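Negative regulator of ofd1 (Schizosaccharomyces pombe, PDB 3QTM) is required for correct translation termination, directly inhibits ofd1 and promotes the stability of the transcription factor Sre1N, probably by restraining ofd1. Local coordinates at residues 180-185 / 219-224; 100-105 / 130-135; 318-323 / 339-344. All coordinates share one frame; numbering follows the deposited sequence.

Overall arrangement
Along this all-helical, TPR-class chain contact 2 comes first, then contact 1, then contact 3, and none touches another. Contact 1 lies nearest the middle, its centre about 10 Å from that of the chain, against about 15 Å for contact 2 and about 33 Å for contact 3. Contacts 1 and 2 have centres about 21 Å apart and nearest atoms about 7 Å apart; helix 119-142 connects them, since it supplies 130-135 and also packs Leu123 against Leu180 and Leu185. Contact 3 joins the last two helices, with its centre about 46 Å from that of contact 2 and on the opposite side of the chain's centre. Contact 1 brings the N-terminal Nro1 family region against the C-terminal one.

Contact 1 (180-185 / 219-224)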
loop_
_atom_site.group_PDB
_atom_site.type_symbol
_atom_site.label_atom_id
_atom_site.label_comp_id
_atom_site.label_asym_id
_atom_site.label_seq_id
_atom_site.Cartn_x
_atom_site.Cartn_y
_atom_site.Cartn_z
ATOM N N LEU A 180 7.703 4.494 8.240
ATOM C CA LEU A 180 7.299 3.380 7.378
ATOM C C LEU A 180 6.341 2.447 8.113
ATOM O O LEU A 180 6.742 1.399 8.608
ATOM C CB LEU A 180 8.521 2.595 6.877
ATOM C CG LEU A 180 8.285 1.576 5.746
ATOM C CD1 LEU A 180 8.121 2.265 4.387
ATOM C CD2 LEU A 180 9.404 0.538 5.673
ATOM N N THR A 181 5.074 2.832 8.171
ATOM C CA THR A 181 4.041 2.042 8.834
ATOM C C THR A 181 3.087 1.451 7.806
ATOM O O THR A 181 3.041 1.921 6.659
ATOM C CB THR A 181 3.191 2.933 9.740
ATOM O OG1 THR A 181 2.540 3.921 8.933
ATOM C CG2 THR A 181 4.064 3.640 10.808
ATOM N N PRO A 182 2.293 0.442 8.217
ATOM C CA PRO A 182 1.260 -0.082 7.316
ATOM C C PRO A 182 0.329 1.011 6.791
ATOM O O PRO A 182 -0.075 0.967 5.621
ATOM C CB PRO A 182 0.499 -1.071 8.203
ATOM C CG PRO A 182 1.539 -1.555 9.157
ATOM C CD PRO A 182 2.382 -0.347 9.461
ATOM N N ASP A 183 0.001 1.989 7.625
ATOM C CA ASP A 183 -0.867 3.065 7.169
ATOM C C ASP A 183 -0.184 3.912 6.088
ATOM O O ASP A 183 -0.791 4.260 5.080
ATOM C CB ASP A 183 -1.275 3.970 8.322
ATOM C CG ASP A 183 -2.094 5.147 7.851
ATOM O OD1 ASP A 183 -3.274 4.926 7.491
ATOM O OD2 ASP A 183 -1.552 6.278 7.821
ATOM N N SER A 184 1.082 4.244 6.291
ATOM C CA SER A 184 1.771 5.062 5.300
ATOM C C SER A 184 1.938 4.330 3.969
ATOM O O SER A 184 2.210 4.960 2.955
ATOM C CB SER A 184 3.132 5.520 5.801
ATOM O OG SER A 184 4.091 4.510 5.601
ATOM N N LEU A 185 1.790 3.008 3.964
ATOM C CA LEU A 185 1.919 2.275 2.708
ATOM C C LEU A 185 0.591 2.070 1.998
ATOM O O LEU A 185 0.538 1.367 1.000
ATOM C CB LEU A 185 2.598 0.927 2.915
ATOM C CG LEU A 185 4.052 0.954 3.378
ATOM C CD1 LEU A 185 4.578 -0.493 3.599
ATOM C CD2 LEU A 185 4.880 1.708 2.357
ATOM N N LEU A 219 6.288 -5.953 4.198
ATOM C CA LEU A 219 6.968 -6.781 5.179
ATOM C C LEU A 219 7.872 -5.952 6.066
ATOM O O LEU A 219 7.889 -6.136 7.277
ATOM C CB LEU A 219 7.775 -7.900 4.499
ATOM C CG LEU A 219 6.947 -9.009 3.845
ATOM C CD1 LEU A 219 7.816 -9.935 2.986
ATOM C CD2 LEU A 219 6.202 -9.799 4.915
ATOM N N LYS A 220 8.621 -5.026 5.477
ATOM C CA LYS A 220 9.525 -4.219 6.284
ATOM C C LYS A 220 8.786 -3.348 7.309
ATOM O O LYS A 220 9.315 -3.058 8.382
ATOM C CB LYS A 220 10.446 -3.357 5.416
ATOM C CG LYS A 220 11.544 -2.661 6.233
ATOM C CD LYS A 220 12.544 -1.895 5.371
ATOM C CE LYS A 220 12.969 -2.724 4.170
ATOM N NZ LYS A 220 14.401 -2.539 3.834
ATOM N N SER A 221 7.565 -2.935 6.985
ATOM C CA SER A 221 6.828 -2.041 7.878
ATOM C C SER A 221 6.465 -2.709 9.208
ATOM O O SER A 221 6.003 -2.052 10.133
ATOM C CB SER A 221 5.566 -1.495 7.198
ATOM O OG SER A 221 4.540 -2.464 7.150
ATOM N N VAL A 222 6.677 -4.015 9.293
ATOM C CA VAL A 222 6.290 -4.769 10.477
ATOM C C VAL A 222 7.306 -5.857 10.851
ATOM O O VAL A 222 6.961 -6.819 11.533
ATOM C CB VAL A 222 4.871 -5.391 10.312
ATOM C CG1 VAL A 222 3.827 -4.304 10.118
ATOM C CG2 VAL A 222 4.837 -6.364 9.142
ATOM N N VAL A 223 8.558 -5.687 10.422
ATOM C CA VAL A 223 9.631 -6.635 10.747
ATOM C C VAL A 223 9.836 -6.798 12.248
ATOM O O VAL A 223 9.879 -7.920 12.752
ATOM C CB VAL A 223 10.997 -6.241 10.122
ATOM C CG1 VAL A 223 10.966 -6.427 8.631
ATOM C CG2 VAL A 223 11.379 -4.812 10.486
ATOM N N ASP A 224 9.985 -5.682 12.953
ATOM C CA ASP A 224 10.105 -5.720 14.402
ATOM C C ASP A 224 9.081 -6.706 14.968
ATOM O O ASP A 224 7.877 -6.476 14.861
ATOM C CB ASP A 224 9.880 -4.326 14.989
ATOM C CG ASP A 224 9.853 -4.327 16.510
ATOM O OD1 ASP A 224 10.053 -5.403 17.113
ATOM O OD2 ASP A 224 9.628 -3.252 17.107
HETATM O O HOH W 1 5.510 -0.020 11.490
#
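Leu180 O faces Ser221, meeting Ser221 CB at 3.4 Å and Ser221 CA at 3.5 Å. The angle at the CA hydrogen is 127°, which fits a bent CA-H...O contact, and a water adds a weak bond to the same oxygen. That water also donates to Ser221 O, so it spans the two backbones, where no direct hydrogen bond is found.

Ser221 is the centre of the packing, its CB directed at the other segment. With chi1 at 76°, its OG lies between the backbone N and the carbonyl carbon. Ser221 OG approaches the Pro182 ring at CG, 3.7 Å away, while its hydrogen-bond partner is Trp218 O, three residues back in the chain. Leu185 CD1 closes on Ser221 CB at 3.9 Å, and Pro182 CG reaches Val222 CG1 at 3.7 Å. Beside this, Leu180 CD2 touches CB, CG and CD of Lys220, the two side chains crossing at about a right angle. The lysine uses its aliphatic part here; NZ runs on to Thr174 O.

The turn at 180-185 has its own brace: Ser184 N donates to Thr181 OG1 at 3.0 Å with an angle of 162°, a bond that fits an ST motif. Leu180 and Leu185 rest on Leu123 of helix 119-142, while Ser221 and Val222 meet Ala235 of helix 229-254. The geometry is that of an interhelical loop with an ST motif at Thr181, joining helices 151-170 and 188-197 and set against 219-224, at and just beyond helix 213-220, inside a TPR-class helical array.

Contact 2 (100-105 / 130-135)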
loop_
_atom_site.group_PDB
_atom_site.type_symbol
_atom_site.label_atom_id
_atom_site.label_comp_id
_atom_site.label_asym_id
_atom_site.label_seq_id
_atom_site.Cartn_x
_atom_site.Cartn_y
_atom_site.Cartn_z
ATOM N N TYR A 100 -3.190 20.183 -3.428
ATOM C CA TYR A 100 -2.438 19.748 -2.255
ATOM C C TYR A 100 -1.515 18.543 -2.548
ATOM O O TYR A 100 -0.433 18.432 -1.978
ATOM C CB TYR A 100 -3.376 19.499 -1.064
ATOM C CG TYR A 100 -3.613 20.780 -0.283
ATOM C CD1 TYR A 100 -4.701 21.606 -0.563
ATOM C CD2 TYR A 100 -2.706 21.197 0.695
ATOM C CE1 TYR A 100 -4.894 22.795 0.125
ATOM C CE2 TYR A 100 -2.885 22.388 1.385
ATOM C CZ TYR A 100 -3.979 23.179 1.100
ATOM O OH TYR A 100 -4.154 24.355 1.786
ATOM N N ILE A 101 -1.941 17.652 -3.442
ATOM C CA ILE A 101 -1.071 16.572 -3.904
ATOM C C ILE A 101 0.106 17.181 -4.668
ATOM O O ILE A 101 1.247 16.817 -4.416
ATOM C CB ILE A 101 -1.822 15.573 -4.820
ATOM C CG1 ILE A 101 -2.963 14.888 -4.062
ATOM C CG2 ILE A 101 -0.855 14.554 -5.456
ATOM C CD1 ILE A 101 -3.869 14.031 -4.972
ATOM N N ASP A 102 -0.173 18.106 -5.594
ATOM C CA ASP A 102 0.889 18.811 -6.326
ATOM C C ASP A 102 1.880 19.494 -5.380
ATOM O O ASP A 102 3.097 19.427 -5.580
ATOM C CB ASP A 102 0.318 19.872 -7.267
ATOM C CG ASP A 102 -0.541 19.279 -8.386
ATOM O OD1 ASP A 102 -0.408 18.068 -8.677
ATOM O OD2 ASP A 102 -1.343 20.039 -8.986
ATOM N N ALA A 103 1.356 20.185 -4.371
ATOM C CA ALA A 103 2.227 20.852 -3.396
ATOM C C ALA A 103 3.090 19.842 -2.627
ATOM O O ALA A 103 4.287 20.061 -2.438
ATOM C CB ALA A 103 1.414 21.706 -2.446
ATOM N N ALA A 104 2.484 18.730 -2.208
ATOM C CA ALA A 104 3.225 17.655 -1.538
ATOM C C ALA A 104 4.403 17.172 -2.382
ATOM O O ALA A 104 5.505 16.952 -1.861
ATOM C CB ALA A 104 2.299 16.477 -1.211
ATOM N N ILE A 105 4.145 16.967 -3.678
ATOM C CA ILE A 105 5.181 16.594 -4.635
ATOM C C ILE A 105 6.278 17.665 -4.729
ATOM O O ILE A 105 7.458 17.368 -4.622
ATOM C CB ILE A 105 4.583 16.377 -6.059
ATOM C CG1 ILE A 105 3.678 15.128 -6.086
ATOM C CG2 ILE A 105 5.713 16.323 -7.106
ATOM C CD1 ILE A 105 2.929 14.901 -7.424
ATOM N N LEU A 130 2.011 8.519 -6.116
ATOM C CA LEU A 130 0.932 7.535 -6.245
ATOM C C LEU A 130 -0.439 8.181 -6.051
ATOM O O LEU A 130 -1.394 7.809 -6.741
ATOM C CB LEU A 130 1.109 6.338 -5.302
ATOM C CG LEU A 130 2.245 5.368 -5.653
ATOM C CD1 LEU A 130 2.375 4.282 -4.587
ATOM C CD2 LEU A 130 2.048 4.747 -7.040
ATOM N N GLU A 131 -0.546 9.153 -5.142
ATOM C CA GLU A 131 -1.848 9.825 -4.974
ATOM C C GLU A 131 -2.173 10.630 -6.221
ATOM O O GLU A 131 -3.334 10.748 -6.602
ATOM C CB GLU A 131 -1.908 10.723 -3.735
ATOM C CG GLU A 131 -1.857 9.957 -2.432
ATOM C CD GLU A 131 -3.035 9.000 -2.259
ATOM O OE1 GLU A 131 -4.079 9.186 -2.927
ATOM O OE2 GLU A 131 -2.920 8.060 -1.443
ATOM N N LYS A 132 -1.139 11.180 -6.856
ATOM C CA LYS A 132 -1.316 11.872 -8.127
ATOM C C LYS A 132 -1.909 10.911 -9.189
ATOM O O LYS A 132 -2.845 11.270 -9.910
ATOM C CB LYS A 132 0.019 12.452 -8.601
ATOM C CG LYS A 132 -0.045 13.219 -9.923
ATOM C CD LYS A 132 -0.831 14.520 -9.790
ATOM C CE LYS A 132 -0.698 15.392 -11.048
ATOM N NZ LYS A 132 -1.632 16.567 -11.043
ATOM N N VAL A 133 -1.370 9.692 -9.261
ATOM C CA VAL A 133 -1.848 8.689 -10.214
ATOM C C VAL A 133 -3.348 8.432 -10.040
ATOM O O VAL A 133 -4.116 8.409 -11.006
ATOM C CB VAL A 133 -1.096 7.355 -10.035
ATOM C CG1 VAL A 133 -1.865 6.222 -10.692
ATOM C CG2 VAL A 133 0.352 7.452 -10.571
ATOM N N ARG A 134 -3.757 8.243 -8.792
ATOM C CA ARG A 134 -5.159 8.008 -8.485
ATOM C C ARG A 134 -6.047 9.157 -8.958
ATOM O O ARG A 134 -7.105 8.935 -9.557
ATOM C CB ARG A 134 -5.364 7.760 -6.993
ATOM C CG ARG A 134 -6.830 7.556 -6.610
ATOM C CD ARG A 134 -6.990 7.388 -5.108
ATOM N NE ARG A 134 -6.478 8.553 -4.399
ATOM C CZ ARG A 134 -7.141 9.697 -4.260
ATOM N NH1 ARG A 134 -8.355 9.834 -4.779
ATOM N NH2 ARG A 134 -6.595 10.708 -3.599
ATOM N N VAL A 135 -5.630 10.386 -8.694
ATOM C CA VAL A 135 -6.441 11.524 -9.116
ATOM C C VAL A 135 -6.467 11.659 -10.656
ATOM O O VAL A 135 -7.503 12.007 -11.240
ATOM C CB VAL A 135 -6.007 12.838 -8.426
ATOM C CG1 VAL A 135 -6.615 14.023 -9.133
ATOM C CG2 VAL A 135 -6.430 12.827 -6.948
#
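Apolar packing centres on Ile101, whose side chain points at helix 119-142 and spreads two branches over it. Ile101 CD1 meets Val135 CG2 at 3.5 Å, tighter than usual carbon contact, and comes within 3.7 Å of Glu131 O. Ile101 CG2, placed anti to the backbone N, lies over the start of Lys132, 3.7 Å from Lys132 N and close to Lys132 CB as well. One turn on, Ile105 CD1 touches the same Lys132 CB at 4.0 Å, the two side chains crossing at about a right angle. Lys132 CB thus meets methyl groups from successive turns of the facing helix, and Ile101 also meets Ser81 of helix 67-82.

The ionic link is at the margin of this apolar patch. Lys132 NZ donates to Asp102 OD1 at 3.1 Å in a salt bridge that uses the syn lone pair of the oxygen. The lysine chain bends at chi2 (68°), and its CD and CE also come close to OD1. NZ also forms a salt bridge with Glu98, its stronger partner, so two negative groups share one ammonium, which would favour its charged form.

A further salt bridge lies within 130-135. Arg134 approaches Glu131 side-on, Arg134 NE at 2.9 Å and NH2 at 3.0 Å from the single oxygen Glu131 OE1, which is 1° out of the guanidinium plane. NH2 also pairs with Glu97.

The helix segments approach to 9.7 Å between axes, with 153° between their N-to-C directions. Adjacent in sequence and nearly antiparallel, helices 97-110 and 119-142 form a helical hairpin, as is common in TPR-class folds.

Contact 3 (318-323 / 339-344); sequences EACNAI and EFVEAY
Helix segments 318-323 and 339-343 come within 9.9 Å of each other axis to axis, and their N-to-C directions differ by 124°, so the last two helices of this TPR-class fold make a splayed hairpin. Cys320 and Val341 are the closest pair of CA atoms, at 5.8 Å, and no hydrogen bond crosses between the segments.

Phe340 lies across the turn from Ala319 to Ile323. Its CG is anti to the backbone N (chi1 173°). At the ring edge, Phe340 CE1 meets Cys320 N at 3.8 Å, near the ring plane, and CZ touches Ala319 CB. Ile323 CD1 approaches Phe340 CD1 obliquely, at 3.6 Å. The other branch of the isoleucine, Ile323 CG2, presses on Val341 CG1 at 3.4 Å, closer than carbon atoms usually pack. Met300 of helix 292-305 touches both Ala319 and Phe340, so a third helix contributes to this apolar cluster.

Tyr344, the final modelled residue, meets Cys320 and also touches Leu316 and Lys317. Cys320 CB stands 4.2 Å above one face of the Tyr344 ring, offset toward the rim. The sulfur makes a sulfur-aromatic contact: Cys320 SG is 4.5 Å from the Tyr344 ring centroid, 38° off the ring normal, and its nearest ring atom is Tyr344 CD2 at 3.8 Å.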
loop_
_atom_site.group_PDB
_atom_site.type_symbol
_atom_site.label_atom_id
_atom_site.label_comp_id
_atom_site.label_asym_id
_atom_site.label_seq_id
_atom_site.Cartn_x
_atom_site.Cartn_y
_atom_site.Cartn_z
ATOM N N GLU A 318 -8.245 -30.788 1.597
ATOM C CA GLU A 318 -7.902 -29.637 2.441
ATOM C C GLU A 318 -8.972 -28.536 2.387
ATOM O O GLU A 318 -9.346 -27.983 3.414
ATOM C CB GLU A 318 -6.521 -29.077 2.081
ATOM C CG GLU A 318 -5.371 -29.993 2.485
ATOM C CD GLU A 318 -4.002 -29.389 2.207
ATOM O OE1 GLU A 318 -3.739 -29.012 1.046
ATOM O OE2 GLU A 318 -3.189 -29.286 3.156
ATOM N N ALA A 319 -9.478 -28.238 1.192
ATOM C CA ALA A 319 -10.539 -27.244 1.060
ATOM C C ALA A 319 -11.806 -27.681 1.799
ATOM O O ALA A 319 -12.445 -26.886 2.498
ATOM C CB ALA A 319 -10.839 -26.974 -0.409
ATOM N N CYS A 320 -12.163 -28.950 1.648
ATOM C CA CYS A 320 -13.371 -29.482 2.273
ATOM C C CYS A 320 -13.303 -29.441 3.792
ATOM O O CYS A 320 -14.270 -29.058 4.464
ATOM C CB CYS A 320 -13.613 -30.914 1.813
ATOM S SG CYS A 320 -15.226 -31.518 2.271
ATOM N N ASN A 321 -12.159 -29.850 4.331
ATOM C CA ASN A 321 -11.949 -29.819 5.770
ATOM C C ASN A 321 -12.058 -28.393 6.296
ATOM O O ASN A 321 -12.655 -28.150 7.342
ATOM C CB ASN A 321 -10.569 -30.383 6.129
ATOM C CG ASN A 321 -10.492 -31.892 5.996
ATOM O OD1 ASN A 321 -11.510 -32.573 5.862
ATOM N ND2 ASN A 321 -9.274 -32.425 6.039
ATOM N N ALA A 322 -11.458 -27.456 5.565
ATOM C CA ALA A 322 -11.456 -26.055 5.961
ATOM C C ALA A 322 -12.892 -25.550 6.034
ATOM O O ALA A 322 -13.300 -24.972 7.040
ATOM C CB ALA A 322 -10.638 -25.225 4.983
ATOM N N ILE A 323 -13.649 -25.790 4.969
ATOM C CA ILE A 323 -15.047 -25.386 4.890
ATOM C C ILE A 323 -15.905 -26.035 5.983
ATOM O O ILE A 323 -16.686 -25.361 6.656
ATOM C CB ILE A 323 -15.636 -25.731 3.512
ATOM C CG1 ILE A 323 -14.882 -24.980 2.416
ATOM C CG2 ILE A 323 -17.139 -25.414 3.465
ATOM C CD1 ILE A 323 -15.354 -25.318 1.012
ATOM N N GLU A 339 -22.505 -26.522 -1.603
ATOM C CA GLU A 339 -22.539 -27.557 -2.634
ATOM C C GLU A 339 -21.178 -28.217 -2.844
ATOM O O GLU A 339 -21.107 -29.406 -3.164
ATOM C CB GLU A 339 -23.070 -27.001 -3.959
ATOM C CG GLU A 339 -22.151 -26.003 -4.642
ATOM C CD GLU A 339 -22.851 -25.242 -5.760
ATOM O OE1 GLU A 339 -23.753 -25.822 -6.404
ATOM O OE2 GLU A 339 -22.501 -24.061 -5.990
ATOM N N PHE A 340 -20.102 -27.453 -2.664
ATOM C CA PHE A 340 -18.765 -28.013 -2.815
ATOM C C PHE A 340 -18.542 -29.171 -1.858
ATOM O O PHE A 340 -17.908 -30.163 -2.218
ATOM C CB PHE A 340 -17.676 -26.963 -2.593
ATOM C CG PHE A 340 -16.290 -27.542 -2.565
ATOM C CD1 PHE A 340 -15.734 -27.990 -1.376
ATOM C CD2 PHE A 340 -15.551 -27.669 -3.733
ATOM C CE1 PHE A 340 -14.456 -28.543 -1.347
ATOM C CE2 PHE A 340 -14.271 -28.216 -3.713
ATOM C CZ PHE A 340 -13.723 -28.655 -2.520
ATOM N N VAL A 341 -19.050 -29.048 -0.637
ATOM C CA VAL A 341 -18.842 -30.091 0.364
ATOM C C VAL A 341 -19.824 -31.250 0.193
ATOM O O VAL A 341 -19.515 -32.389 0.547
ATOM C CB VAL A 341 -18.910 -29.544 1.807
ATOM C CG1 VAL A 341 -17.975 -28.353 1.969
ATOM C CG2 VAL A 341 -20.340 -29.170 2.173
ATOM N N GLU A 342 -21.002 -30.958 -0.352
ATOM C CA GLU A 342 -21.956 -32.008 -0.696
ATOM C C GLU A 342 -21.384 -32.830 -1.849
ATOM O O GLU A 342 -21.245 -34.051 -1.754
ATOM C CB GLU A 342 -23.317 -31.419 -1.094
ATOM C CG GLU A 342 -23.929 -30.428 -0.097
ATOM C CD GLU A 342 -24.418 -31.071 1.198
ATOM O OE1 GLU A 342 -25.515 -30.691 1.671
ATOM O OE2 GLU A 342 -23.710 -31.946 1.749
ATOM N N ALA A 343 -21.036 -32.143 -2.933
ATOM C CA ALA A 343 -20.496 -32.797 -4.120
ATOM C C ALA A 343 -19.222 -33.592 -3.825
ATOM O O ALA A 343 -18.863 -34.495 -4.578
ATOM C CB ALA A 343 -20.246 -31.771 -5.226
ATOM N N TYR A 344 -18.541 -33.260 -2.734
ATOM C CA TYR A 344 -17.297 -33.944 -2.400
ATOM C C TYR A 344 -17.556 -35.317 -1.787
ATOM O O TYR A 344 -17.144 -36.339 -2.340
ATOM C CB TYR A 344 -16.427 -33.093 -1.469
ATOM C CG TYR A 344 -15.084 -33.722 -1.175
ATOM C CD1 TYR A 344 -14.011 -33.557 -2.044
ATOM C CD2 TYR A 344 -14.892 -34.497 -0.038
ATOM C CE1 TYR A 344 -12.783 -34.140 -1.785
ATOM C CE2 TYR A 344 -13.667 -35.086 0.234
ATOM C CZ TYR A 344 -12.616 -34.903 -0.641
ATOM O OH TYR A 344 -11.399 -35.493 -0.375
#